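Local coordinates for protein cyclic pyranopterin monophosphate synthase 2 (PDB 4FDF) that probably catalyses the conversion of (8S)-3',8-cyclo-7,8-dihydroguanosine 5'-triphosphate to cyclic pyranopterin monophosphate, with loss of diphosphate, in molybdenum cofactor biosynthesis, at residues V40-L45 / R152-E157; L45-Q50 / L104-T109; D64-A69 / L133-M138; V95-T100 / I108-R113. All coordinates share one frame; numbering follows the deposited sequence.

Contact 1. Residues V40-L45 / R152-E157; sequences VAAGIL and RVLHKE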
loop_
_atom_site.group_PDB
_atom_site.type_symbol
_atom_site.label_atom_id
_atom_site.label_comp_id
_atom_site.label_asym_id
_atom_site.label_seq_id
_atom_site.Cartn_x
_atom_site.Cartn_y
_atom_site.Cartn_z
ATOM N N VAL B 40 3.519 -21.088 13.035
ATOM C CA VAL B 40 2.536 -20.717 14.035
ATOM C C VAL B 40 3.169 -19.761 15.050
ATOM O O VAL B 40 4.252 -20.026 15.607
ATOM C CB VAL B 40 1.951 -21.971 14.773
ATOM C CG1 VAL B 40 0.814 -21.570 15.732
ATOM C CG2 VAL B 40 1.453 -23.012 13.775
ATOM N N ALA B 41 2.479 -18.657 15.291
ATOM C CA ALA B 41 2.910 -17.675 16.272
ATOM C C ALA B 41 1.756 -17.404 17.232
ATOM O O ALA B 41 0.600 -17.615 16.876
ATOM C CB ALA B 41 3.336 -16.392 15.575
ATOM N N ALA B 42 2.077 -16.930 18.435
ATOM C CA ALA B 42 1.052 -16.544 19.415
ATOM C C ALA B 42 1.376 -15.218 20.096
ATOM O O ALA B 42 2.482 -14.666 19.937
ATOM C CB ALA B 42 0.865 -17.646 20.464
ATOM N N GLY B 43 0.404 -14.717 20.856
ATOM C CA GLY B 43 0.525 -13.452 21.576
ATOM C C GLY B 43 -0.680 -13.322 22.479
ATOM O O GLY B 43 -1.638 -14.091 22.357
ATOM N N ILE B 44 -0.645 -12.354 23.388
ATOM C CA ILE B 44 -1.686 -12.246 24.408
ATOM C C ILE B 44 -2.024 -10.789 24.729
ATOM O O ILE B 44 -1.138 -9.963 24.939
ATOM C CB ILE B 44 -1.343 -13.107 25.687
ATOM C CG1 ILE B 44 -2.540 -13.216 26.635
ATOM C CG2 ILE B 44 -0.132 -12.582 26.419
ATOM C CD1 ILE B 44 -2.284 -14.110 27.849
ATOM N N LEU B 45 -3.312 -10.474 24.736
ATOM C CA LEU B 45 -3.755 -9.172 25.208
ATOM C C LEU B 45 -4.192 -9.286 26.674
ATOM O O LEU B 45 -5.124 -10.020 26.985
ATOM C CB LEU B 45 -4.903 -8.660 24.350
ATOM C CG LEU B 45 -5.397 -7.252 24.685
ATOM C CD1 LEU B 45 -4.460 -6.212 24.141
ATOM C CD2 LEU B 45 -6.803 -7.023 24.152
ATOM N N ARG B 152 5.392 -14.401 20.124
ATOM C CA ARG B 152 6.480 -15.347 19.921
ATOM C C ARG B 152 6.134 -16.411 18.885
ATOM O O ARG B 152 4.956 -16.676 18.596
ATOM C CB ARG B 152 6.850 -16.010 21.256
ATOM C CG ARG B 152 5.826 -17.037 21.723
ATOM C CD ARG B 152 5.485 -16.903 23.200
ATOM N NE ARG B 152 4.560 -17.959 23.608
ATOM C CZ ARG B 152 3.232 -17.846 23.662
ATOM N NH1 ARG B 152 2.610 -16.706 23.362
ATOM N NH2 ARG B 152 2.516 -18.892 24.036
ATOM N N VAL B 153 7.175 -17.013 18.323
ATOM C CA VAL B 153 7.007 -18.146 17.411
ATOM C C VAL B 153 6.782 -19.427 18.208
ATOM O O VAL B 153 7.527 -19.738 19.140
ATOM C CB VAL B 153 8.216 -18.308 16.470
ATOM C CG1 VAL B 153 8.087 -19.586 15.617
ATOM C CG2 VAL B 153 8.367 -17.059 15.576
ATOM N N LEU B 154 5.744 -20.160 17.836
ATOM C CA LEU B 154 5.401 -21.419 18.494
ATOM C C LEU B 154 5.929 -22.641 17.764
ATOM O O LEU B 154 6.250 -23.656 18.395
ATOM C CB LEU B 154 3.880 -21.538 18.617
ATOM C CG LEU B 154 3.205 -21.238 19.953
ATOM C CD1 LEU B 154 3.806 -20.035 20.683
ATOM C CD2 LEU B 154 1.711 -21.087 19.745
ATOM N N HIS B 155 6.023 -22.543 16.442
ATOM C CA HIS B 155 6.213 -23.709 15.599
ATOM C C HIS B 155 6.534 -23.300 14.184
ATOM O O HIS B 155 5.933 -22.358 13.656
ATOM C CB HIS B 155 4.937 -24.556 15.634
ATOM C CG HIS B 155 5.034 -25.849 14.876
ATOM N ND1 HIS B 155 5.451 -26.994 15.449
ATOM C CD2 HIS B 155 4.738 -26.157 13.544
ATOM C CE1 HIS B 155 5.430 -27.987 14.535
ATOM N NE2 HIS B 155 4.997 -27.472 13.369
ATOM N N LYS B 156 7.494 -24.005 13.574
ATOM C CA LYS B 156 7.850 -23.856 12.162
ATOM C C LYS B 156 8.091 -25.235 11.563
ATOM O O LYS B 156 8.789 -26.066 12.156
ATOM C CB LYS B 156 9.123 -23.030 11.973
ATOM C CG LYS B 156 9.090 -21.609 12.515
ATOM C CD LYS B 156 10.458 -20.939 12.343
ATOM C CE LYS B 156 11.466 -21.457 13.367
ATOM N NZ LYS B 156 12.853 -20.952 13.115
ATOM N N GLU B 157 7.536 -25.463 10.377
ATOM C CA GLU B 157 7.566 -26.778 9.744
ATOM C C GLU B 157 7.679 -26.654 8.224
ATOM O O GLU B 157 8.185 -27.555 7.548
ATOM C CB GLU B 157 6.299 -27.540 10.129
ATOM C CG GLU B 157 6.341 -29.039 9.926
ATOM C CD GLU B 157 5.003 -29.699 10.238
ATOM O OE1 GLU B 157 4.700 -30.744 9.620
ATOM O OE2 GLU B 157 4.248 -29.175 11.093
#
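Arg152 holds its CG in the crowded position between the backbone N and the carbonyl carbon (chi1 74°) and bends again at chi2 (-135°), so the chain folds back over the neighbouring strand and sets NH1 3.5 Å from Ala42 CB. The guanidinium meets that methyl obliquely, while Leu154 CD1 sits 3.4 Å above the guanidinium plane, displaced toward its rim. The other branch of the leucine, CD2, reaches the same methyl at 3.6 Å and continues to Val40 CG1, the two side chains crossing obliquely. NH1, the atom resting against the Ala42 methyl, also forms a salt bridge with Asp150.

The backbone explains why Leu154 faces across. Its psi of -31° departs from extended geometry, and the register slips by one residue between the Val40-His155 and Ala41-Val153 pairs. As a result Val40 O accepts twice, from Leu154 N at 2.7 Å and from His155 N at 3.2 Å. Val40 N donates to His155 O at 2.8 Å, and beyond the slip Ala42 and Arg152 exchange a reciprocal pair of bonds, with Ala42 N to Arg152 O at 2.9 Å. His155 CG is anti to its backbone N, and the CB atoms of His155 and Val40 meet at 4.0 Å. Ala41 and Val153 point to the opposite face, against Leu125 of helix 121-139, while Val153 also packs on Tyr136 of a second subunit. One residue of strand 40-45 opposed by two consecutive residues is the signature of a classic beta bulge, here set in the antiparallel sheet of a ferredoxin-like fold.

Contact 2. Residues L45-Q50 / L104-T109; sequences LRTSAQ and LDIEIT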
loop_
_atom_site.group_PDB
_atom_site.type_symbol
_atom_site.label_atom_id
_atom_site.label_comp_id
_atom_site.label_asym_id
_atom_site.label_seq_id
_atom_site.Cartn_x
_atom_site.Cartn_y
_atom_site.Cartn_z
ATOM N N LEU B 45 -3.312 -10.474 24.736
ATOM C CA LEU B 45 -3.755 -9.172 25.208
ATOM C C LEU B 45 -4.192 -9.286 26.674
ATOM O O LEU B 45 -5.124 -10.020 26.985
ATOM C CB LEU B 45 -4.903 -8.660 24.350
ATOM C CG LEU B 45 -5.397 -7.252 24.685
ATOM C CD1 LEU B 45 -4.460 -6.212 24.141
ATOM C CD2 LEU B 45 -6.803 -7.023 24.152
ATOM N N ARG B 46 -3.503 -8.574 27.565
ATOM C CA ARG B 46 -3.855 -8.590 28.992
ATOM C C ARG B 46 -4.879 -7.496 29.303
ATOM O O ARG B 46 -4.549 -6.314 29.323
ATOM C CB ARG B 46 -2.611 -8.421 29.871
ATOM C CG ARG B 46 -1.385 -9.213 29.430
ATOM C CD ARG B 46 -1.230 -10.505 30.193
ATOM N NE ARG B 46 0.082 -11.101 29.967
ATOM C CZ ARG B 46 0.374 -12.382 30.185
ATOM N NH1 ARG B 46 -0.560 -13.218 30.638
ATOM N NH2 ARG B 46 1.599 -12.830 29.945
ATOM N N THR B 47 -6.123 -7.887 29.536
ATOM C CA THR B 47 -7.184 -6.893 29.728
ATOM C C THR B 47 -8.003 -7.096 31.033
ATOM O O THR B 47 -7.486 -7.636 32.003
ATOM C CB THR B 47 -8.049 -6.736 28.445
ATOM O OG1 THR B 47 -8.923 -5.614 28.587
ATOM C CG2 THR B 47 -8.847 -8.002 28.135
ATOM N N SER B 48 -9.260 -6.658 31.055
ATOM C CA SER B 48 -10.073 -6.700 32.277
ATOM C C SER B 48 -11.247 -7.661 32.135
ATOM O O SER B 48 -11.651 -8.001 31.016
ATOM C CB SER B 48 -10.592 -5.304 32.608
ATOM O OG SER B 48 -11.510 -4.883 31.613
ATOM N N ALA B 49 -11.795 -8.087 33.274
ATOM C CA ALA B 49 -12.953 -8.982 33.303
ATOM C C ALA B 49 -14.137 -8.308 32.636
ATOM O O ALA B 49 -14.922 -8.956 31.937
ATOM C CB ALA B 49 -13.305 -9.373 34.738
ATOM N N GLN B 50 -14.249 -6.999 32.852
ATOM C CA GLN B 50 -15.239 -6.193 32.174
ATOM C C GLN B 50 -15.124 -6.286 30.648
ATOM O O GLN B 50 -16.141 -6.430 29.959
ATOM C CB GLN B 50 -15.126 -4.739 32.598
ATOM C CG GLN B 50 -16.408 -3.965 32.340
ATOM C CD GLN B 50 -16.232 -2.478 32.465
ATOM O OE1 GLN B 50 -15.190 -1.982 32.911
ATOM N NE2 GLN B 50 -17.253 -1.751 32.068
ATOM N N LEU B 104 -9.272 -12.981 31.957
ATOM C CA LEU B 104 -8.791 -11.607 31.910
ATOM C C LEU B 104 -8.003 -11.342 30.636
ATOM O O LEU B 104 -7.753 -10.193 30.286
ATOM C CB LEU B 104 -7.894 -11.336 33.120
ATOM C CG LEU B 104 -8.517 -11.468 34.514
ATOM C CD1 LEU B 104 -7.466 -11.911 35.521
ATOM C CD2 LEU B 104 -9.193 -10.158 34.940
ATOM N N ASP B 105 -7.625 -12.421 29.960
ATOM C CA ASP B 105 -6.716 -12.396 28.822
ATOM C C ASP B 105 -7.379 -12.900 27.533
ATOM O O ASP B 105 -8.364 -13.656 27.572
ATOM C CB ASP B 105 -5.488 -13.262 29.136
ATOM C CG ASP B 105 -4.600 -12.655 30.219
ATOM O OD1 ASP B 105 -4.469 -11.416 30.265
ATOM O OD2 ASP B 105 -4.030 -13.412 31.028
ATOM N N ILE B 106 -6.835 -12.463 26.398
ATOM C CA ILE B 106 -7.222 -12.987 25.090
ATOM C C ILE B 106 -5.979 -13.482 24.356
ATOM O O ILE B 106 -5.132 -12.694 23.955
ATOM C CB ILE B 106 -7.966 -11.929 24.248
ATOM C CG1 ILE B 106 -9.129 -11.338 25.058
ATOM C CG2 ILE B 106 -8.467 -12.541 22.933
ATOM C CD1 ILE B 106 -9.673 -10.023 24.536
ATOM N N GLU B 107 -5.864 -14.797 24.209
ATOM C CA GLU B 107 -4.757 -15.378 23.463
ATOM C C GLU B 107 -5.042 -15.356 21.959
ATOM O O GLU B 107 -6.172 -15.599 21.512
ATOM C CB GLU B 107 -4.438 -16.789 23.957
ATOM N N ILE B 108 -4.009 -15.034 21.185
ATOM C CA ILE B 108 -4.133 -14.947 19.747
ATOM C C ILE B 108 -3.176 -15.961 19.126
ATOM O O ILE B 108 -2.023 -16.056 19.522
ATOM C CB ILE B 108 -3.807 -13.514 19.251
ATOM C CG1 ILE B 108 -4.630 -12.483 20.023
ATOM C CG2 ILE B 108 -4.061 -13.383 17.753
ATOM C CD1 ILE B 108 -4.062 -11.088 20.012
ATOM N N THR B 109 -3.658 -16.737 18.166
ATOM C CA THR B 109 -2.785 -17.672 17.467
ATOM C C THR B 109 -2.930 -17.474 15.956
ATOM O O THR B 109 -4.040 -17.503 15.426
ATOM C CB THR B 109 -3.102 -19.139 17.874
ATOM O OG1 THR B 109 -3.178 -19.231 19.307
ATOM C CG2 THR B 109 -2.044 -20.101 17.376
#
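Leu45 O takes one hydrogen bond, from Ile106 N at 3.0 Å, in the carbonyl plane and with an N-H...O angle of 161°, and a supplementary CA-H...O contact from Asp105 CA at 3.4 Å. The return bond, Leu45 N to Ile106 O, is also 3.0 Å but reaches its acceptor from above the carbonyl plane, completing an antiparallel hydrogen-bonded pair. The two side chains lie side by side and point the same way, with Leu45 CD2 touching Ile106 CD1 at 4.2 Å.

The next pair, Arg46 with Asp105, is non-hydrogen-bonded and turns to the other face. Arg46 bends at chi2 (-98°), which lays CD 3.4 Å from Asp105 OD1 and presents the edge of the guanidinium to OD2. The planes of the two groups stand 68° apart, and the resulting salt bridge, NH1 to OD2 at 3.5 Å, has only weak hydrogen-bond geometry. The firmer partner of the arginine is Asp149, which takes NE, so its positive charge is probably balanced by two acidic groups, one on each flanking strand.

Past the strand, Thr47 N still bonds Leu104 O at 2.9 Å. Thr47 holds CG2 in the crowded position and so brings that methyl close to the same oxygen, while its OG1 goes to Asp143. Ser48 occupies the N-cap position and its OG caps Val51 N, opening helix 49-57; Leu104 CD2 packs against Ala49 CB at 4.2 Å. The contact thus lies where strand 35-46 ends beside the start of strand 105-116, with Leu45 resting on Leu135 of helix 121-139 and Thr47 on Ile139.

Contact 3. Residues D64-A69 / L133-M138; sequences DALATA and LTLYDM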
loop_
_atom_site.group_PDB
_atom_site.type_symbol
_atom_site.label_atom_id
_atom_site.label_comp_id
_atom_site.label_asym_id
_atom_site.label_seq_id
_atom_site.Cartn_x
_atom_site.Cartn_y
_atom_site.Cartn_z
ATOM N N ASP B 64 -17.771 -5.753 17.050
ATOM C CA ASP B 64 -17.215 -7.096 17.204
ATOM C C ASP B 64 -15.687 -7.059 17.116
ATOM O O ASP B 64 -15.120 -7.091 16.018
ATOM C CB ASP B 64 -17.810 -8.034 16.140
ATOM C CG ASP B 64 -17.452 -9.510 16.369
ATOM O OD1 ASP B 64 -16.485 -9.811 17.106
ATOM O OD2 ASP B 64 -18.146 -10.379 15.802
ATOM N N ALA B 65 -15.034 -6.981 18.277
ATOM C CA ALA B 65 -13.573 -6.969 18.357
ATOM C C ALA B 65 -12.917 -8.173 17.678
ATOM O O ALA B 65 -11.953 -8.005 16.931
ATOM C CB ALA B 65 -13.115 -6.887 19.798
ATOM N N LEU B 66 -13.433 -9.376 17.942
ATOM C CA LEU B 66 -12.791 -10.605 17.462
ATOM C C LEU B 66 -12.789 -10.707 15.931
ATOM O O LEU B 66 -11.746 -10.949 15.320
ATOM C CB LEU B 66 -13.413 -11.860 18.093
ATOM C CG LEU B 66 -13.405 -12.103 19.622
ATOM C CD1 LEU B 66 -13.755 -13.574 19.952
ATOM C CD2 LEU B 66 -12.099 -11.722 20.304
ATOM N N ALA B 67 -13.953 -10.514 15.323
ATOM C CA ALA B 67 -14.079 -10.544 13.870
ATOM C C ALA B 67 -13.227 -9.467 13.227
ATOM O O ALA B 67 -12.546 -9.731 12.241
ATOM C CB ALA B 67 -15.552 -10.397 13.438
ATOM N N THR B 68 -13.242 -8.265 13.798
ATOM C CA THR B 68 -12.477 -7.154 13.242
ATOM C C THR B 68 -10.973 -7.462 13.286
ATOM O O THR B 68 -10.259 -7.240 12.308
ATOM C CB THR B 68 -12.827 -5.802 13.930
ATOM O OG1 THR B 68 -14.220 -5.526 13.739
ATOM C CG2 THR B 68 -12.023 -4.634 13.347
ATOM N N ALA B 69 -10.513 -8.005 14.409
ATOM C CA ALA B 69 -9.092 -8.271 14.598
ATOM C C ALA B 69 -8.612 -9.455 13.774
ATOM O O ALA B 69 -7.487 -9.452 13.287
ATOM C CB ALA B 69 -8.777 -8.465 16.076
ATOM N N LEU B 133 -3.033 -5.355 18.154
ATOM C CA LEU B 133 -3.238 -3.915 18.033
ATOM C C LEU B 133 -4.699 -3.571 17.747
ATOM O O LEU B 133 -5.225 -2.587 18.265
ATOM C CB LEU B 133 -2.341 -3.315 16.936
ATOM C CG LEU B 133 -0.829 -3.220 17.207
ATOM C CD1 LEU B 133 -0.049 -2.995 15.911
ATOM C CD2 LEU B 133 -0.529 -2.116 18.202
ATOM N N THR B 134 -5.340 -4.384 16.911
ATOM C CA THR B 134 -6.725 -4.165 16.543
ATOM C C THR B 134 -7.654 -4.485 17.711
ATOM O O THR B 134 -8.627 -3.762 17.939
ATOM C CB THR B 134 -7.100 -4.965 15.290
ATOM O OG1 THR B 134 -6.293 -4.506 14.200
ATOM C CG2 THR B 134 -8.574 -4.776 14.946
ATOM N N LEU B 135 -7.353 -5.550 18.453
ATOM C CA LEU B 135 -8.098 -5.811 19.673
ATOM C C LEU B 135 -8.017 -4.603 20.594
ATOM O O LEU B 135 -9.042 -4.109 21.068
ATOM C CB LEU B 135 -7.587 -7.050 20.406
ATOM C CG LEU B 135 -7.966 -8.400 19.812
ATOM C CD1 LEU B 135 -7.448 -9.478 20.742
ATOM C CD2 LEU B 135 -9.487 -8.543 19.579
ATOM N N TYR B 136 -6.797 -4.124 20.834
ATOM C CA TYR B 136 -6.598 -2.970 21.690
ATOM C C TYR B 136 -7.382 -1.747 21.195
ATOM O O TYR B 136 -7.960 -1.014 21.995
ATOM C CB TYR B 136 -5.110 -2.640 21.841
ATOM C CG TYR B 136 -4.884 -1.459 22.758
ATOM C CD1 TYR B 136 -4.618 -0.194 22.243
ATOM C CD2 TYR B 136 -4.978 -1.601 24.137
ATOM C CE1 TYR B 136 -4.426 0.902 23.082
ATOM C CE2 TYR B 136 -4.791 -0.511 24.990
ATOM C CZ TYR B 136 -4.514 0.742 24.451
ATOM O OH TYR B 136 -4.341 1.826 25.282
ATOM N N ASP B 137 -7.405 -1.523 19.883
ATOM C CA ASP B 137 -8.192 -0.423 19.349
ATOM C C ASP B 137 -9.682 -0.568 19.706
ATOM O O ASP B 137 -10.365 0.421 19.927
ATOM C CB ASP B 137 -8.031 -0.304 17.833
ATOM C CG ASP B 137 -8.725 0.935 17.276
ATOM O OD1 ASP B 137 -8.368 2.055 17.697
ATOM O OD2 ASP B 137 -9.657 0.790 16.455
ATOM N N MET B 138 -10.169 -1.803 19.756
ATOM C CA MET B 138 -11.572 -2.058 20.019
ATOM C C MET B 138 -11.917 -1.914 21.501
ATOM O O MET B 138 -13.076 -1.671 21.846
ATOM C CB MET B 138 -11.973 -3.458 19.526
ATOM C CG MET B 138 -11.700 -3.736 18.051
ATOM S SD MET B 138 -12.829 -2.951 16.883
ATOM C CE MET B 138 -12.200 -1.300 16.902
#
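Leu135 starts out along the flank of its helix, and its end turns in to put CD2 between two alanines of helix 65-69, one turn apart. The methyl stands 3.6 Å from Ala69 CB and 4.0 Å from Ala65 CB, and it also meets Leu66 CD2, the two leucines crossing obliquely. One turn further along helix 133-138, Met138 lays its CB 3.6 Å from Ala65 CB; bends at chi2 and chi3 then curl the chain so that SD comes across Thr68 at about a right angle, 4.0 Å from Thr68 CG2. The two threonines also cross at about a right angle, methyl to methyl, with CG2 to CG2 at 3.8 Å, while Thr134 CG2 reaches Ala69 CA at 3.6 Å.

With alanines and threonines at the contact, the segment axes approach to 8.7 Å and run 144° apart. Both threonines place CG2 anti to the backbone N and turn the hydroxyl back, Thr68 OG1 donating to Asp64 O and Thr134 OG1 bonding Val130 O. Asp64 is the N-cap and takes Ala67 N on OD1. The two threonine hydroxyls are thus satisfied within their own helix or N-cap, and what faces across is apolar: methyl, methylene and thioether contacts.

Contact 4. Residues V95-T100 / I108-R113; sequences VDVDFT and ITATVR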
loop_
_atom_site.group_PDB
_atom_site.type_symbol
_atom_site.label_atom_id
_atom_site.label_comp_id
_atom_site.label_asym_id
_atom_site.label_seq_id
_atom_site.Cartn_x
_atom_site.Cartn_y
_atom_site.Cartn_z
ATOM N N VAL B 95 -3.989 -18.555 5.742
ATOM C CA VAL B 95 -3.803 -17.763 6.962
ATOM C C VAL B 95 -5.004 -17.927 7.887
ATOM O O VAL B 95 -6.129 -17.597 7.511
ATOM C CB VAL B 95 -3.654 -16.229 6.680
ATOM C CG1 VAL B 95 -3.299 -15.482 7.974
ATOM C CG2 VAL B 95 -2.611 -15.941 5.592
ATOM N N ASP B 96 -4.758 -18.431 9.092
ATOM C CA ASP B 96 -5.786 -18.486 10.128
ATOM C C ASP B 96 -5.386 -17.661 11.340
ATOM O O ASP B 96 -4.205 -17.611 11.715
ATOM C CB ASP B 96 -6.067 -19.928 10.543
ATOM C CG ASP B 96 -6.808 -20.698 9.479
ATOM O OD1 ASP B 96 -6.151 -21.419 8.706
ATOM O OD2 ASP B 96 -8.048 -20.571 9.396
ATOM N N VAL B 97 -6.377 -17.001 11.933
ATOM C CA VAL B 97 -6.215 -16.310 13.203
ATOM C C VAL B 97 -7.273 -16.844 14.165
ATOM O O VAL B 97 -8.478 -16.743 13.894
ATOM C CB VAL B 97 -6.335 -14.759 13.060
ATOM C CG1 VAL B 97 -6.216 -14.069 14.431
ATOM C CG2 VAL B 97 -5.272 -14.211 12.098
ATOM N N ASP B 98 -6.818 -17.420 15.279
ATOM C CA ASP B 98 -7.718 -17.941 16.299
ATOM C C ASP B 98 -7.567 -17.190 17.624
ATOM O O ASP B 98 -6.483 -16.689 17.946
ATOM C CB ASP B 98 -7.492 -19.446 16.507
ATOM C CG ASP B 98 -7.760 -20.265 15.244
ATOM O OD1 ASP B 98 -8.761 -19.998 14.534
ATOM O OD2 ASP B 98 -6.964 -21.192 14.965
ATOM N N PHE B 99 -8.666 -17.131 18.373
ATOM C CA PHE B 99 -8.698 -16.536 19.701
ATOM C C PHE B 99 -9.134 -17.554 20.746
ATOM O O PHE B 99 -10.014 -18.384 20.489
ATOM C CB PHE B 99 -9.651 -15.345 19.732
ATOM C CG PHE B 99 -9.365 -14.314 18.686
ATOM C CD1 PHE B 99 -8.379 -13.357 18.892
ATOM C CD2 PHE B 99 -10.087 -14.299 17.486
ATOM C CE1 PHE B 99 -8.104 -12.396 17.909
ATOM C CE2 PHE B 99 -9.826 -13.350 16.506
ATOM C CZ PHE B 99 -8.833 -12.394 16.710
ATOM N N THR B 100 -8.488 -17.507 21.910
ATOM C CA THR B 100 -8.976 -18.185 23.106
ATOM C C THR B 100 -9.187 -17.097 24.148
ATOM O O THR B 100 -8.225 -16.464 24.582
ATOM C CB THR B 100 -7.974 -19.219 23.649
ATOM O OG1 THR B 100 -7.629 -20.158 22.625
ATOM C CG2 THR B 100 -8.560 -19.961 24.862
ATOM N N ILE B 108 -4.009 -15.034 21.185
ATOM C CA ILE B 108 -4.133 -14.947 19.747
ATOM C C ILE B 108 -3.176 -15.961 19.126
ATOM O O ILE B 108 -2.023 -16.056 19.522
ATOM C CB ILE B 108 -3.807 -13.514 19.251
ATOM C CG1 ILE B 108 -4.630 -12.483 20.023
ATOM C CG2 ILE B 108 -4.061 -13.383 17.753
ATOM C CD1 ILE B 108 -4.062 -11.088 20.012
ATOM N N THR B 109 -3.658 -16.737 18.166
ATOM C CA THR B 109 -2.785 -17.672 17.467
ATOM C C THR B 109 -2.930 -17.474 15.956
ATOM O O THR B 109 -4.040 -17.503 15.426
ATOM C CB THR B 109 -3.102 -19.139 17.874
ATOM O OG1 THR B 109 -3.178 -19.231 19.307
ATOM C CG2 THR B 109 -2.044 -20.101 17.376
ATOM N N ALA B 110 -1.811 -17.273 15.267
ATOM C CA ALA B 110 -1.838 -17.201 13.814
ATOM C C ALA B 110 -1.105 -18.380 13.178
ATOM O O ALA B 110 0.009 -18.722 13.574
ATOM C CB ALA B 110 -1.274 -15.873 13.319
ATOM N N THR B 111 -1.762 -19.004 12.205
ATOM C CA THR B 111 -1.206 -20.129 11.457
ATOM C C THR B 111 -1.095 -19.699 10.003
ATOM O O THR B 111 -2.083 -19.263 9.402
ATOM C CB THR B 111 -2.094 -21.397 11.606
ATOM O OG1 THR B 111 -2.077 -21.817 12.973
ATOM C CG2 THR B 111 -1.595 -22.544 10.732
ATOM N N VAL B 112 0.119 -19.776 9.463
ATOM C CA VAL B 112 0.401 -19.326 8.102
ATOM C C VAL B 112 0.975 -20.492 7.316
ATOM O O VAL B 112 1.840 -21.221 7.812
ATOM C CB VAL B 112 1.394 -18.120 8.065
ATOM C CG1 VAL B 112 1.713 -17.712 6.613
ATOM C CG2 VAL B 112 0.822 -16.911 8.806
ATOM N N ARG B 113 0.479 -20.674 6.099
ATOM C CA ARG B 113 0.999 -21.697 5.196
ATOM C C ARG B 113 1.457 -21.073 3.881
ATOM O O ARG B 113 0.854 -20.098 3.386
ATOM C CB ARG B 113 -0.036 -22.813 4.968
ATOM C CG ARG B 113 -0.279 -23.699 6.209
ATOM C CD ARG B 113 -1.626 -24.445 6.186
ATOM N NE ARG B 113 -2.762 -23.543 5.962
ATOM C CZ ARG B 113 -3.642 -23.150 6.887
ATOM N NH1 ARG B 113 -3.567 -23.584 8.147
ATOM N NH2 ARG B 113 -4.619 -22.321 6.540
HETATM O O HOH W 1 -4.279 -20.138 14.157
HETATM O O HOH W 2 -5.370 -18.926 20.534
#
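Strands 95-100 and 108-113 run antiparallel at 167° with no slip in register, hydrogen-bonded pairs at Asp96-Thr111 and Asp98-Thr109 alternating with non-hydrogen-bonded ones, and their four N-H...O bonds are nearly uniform, exemplified by Asp98 N to Thr109 O at 2.8 Å and 171°.

Asp96 and Arg113 lie diagonally across the pair. Arg113 bends at chi3 (-53°), bringing the guanidinium edge round to Asp96 OD1; NH2 approaches nearly along the C-O axis at 2.8 Å, while the NH1 bond to the same oxygen, 3.4 Å, is weak. Arg113 NE has a second acidic partner, Asp28 of a neighbouring subunit. Further along this face a water gives its protons to Asp98 OD2 at 3.0 Å and Thr109 O at 2.9 Å, and accepts from Thr111 OG1.

The opposite face is apolar. Val97 and Ile108 lie side by side and point the same way, CG1 to CG2 at 4.0 Å, and Phe99 runs likewise beside Ile108, its CD1 4.0 Å from Ile108 CG1. Helices 65-83 and 121-139 pack on this face, Val95 meeting Ile74 and Ala110 meeting Val128. The hairpin is thus chemically two-sided: a helix-packed hydrophobic layer behind a face of charges, hydroxyls and water, where pairing with two carboxylates would tend to keep Arg113 charged.

In the fold
Contacts 4, 2 and 1 follow one another across a single antiparallel sheet ordered 92-101, 105-116, 35-46, 147-156. Contacts 1 and 4 have centres 9 Å apart and are joined through Ala41 O to Ala110 N (2.9 Å) and Gly43 O to Ile108 N (2.8 Å), both probable hydrogen bonds. Contact 2 shares Leu45 with contact 1, and Ile108 and Thr109 with contact 4. Contact 3 joins helices 65-83 and 121-139, packed on the sheet: Leu135 CD1 lies 3.8 Å from Ile108 CD1. Toward the predicted substrate site, the side chains of Val112 and Glu123 are about 4 Å apart; contact 2 lies away from it, and contact 3, away from its own chain's site, packs through Asp137 and Met138 on Met122 and Leu86 of a second subunit.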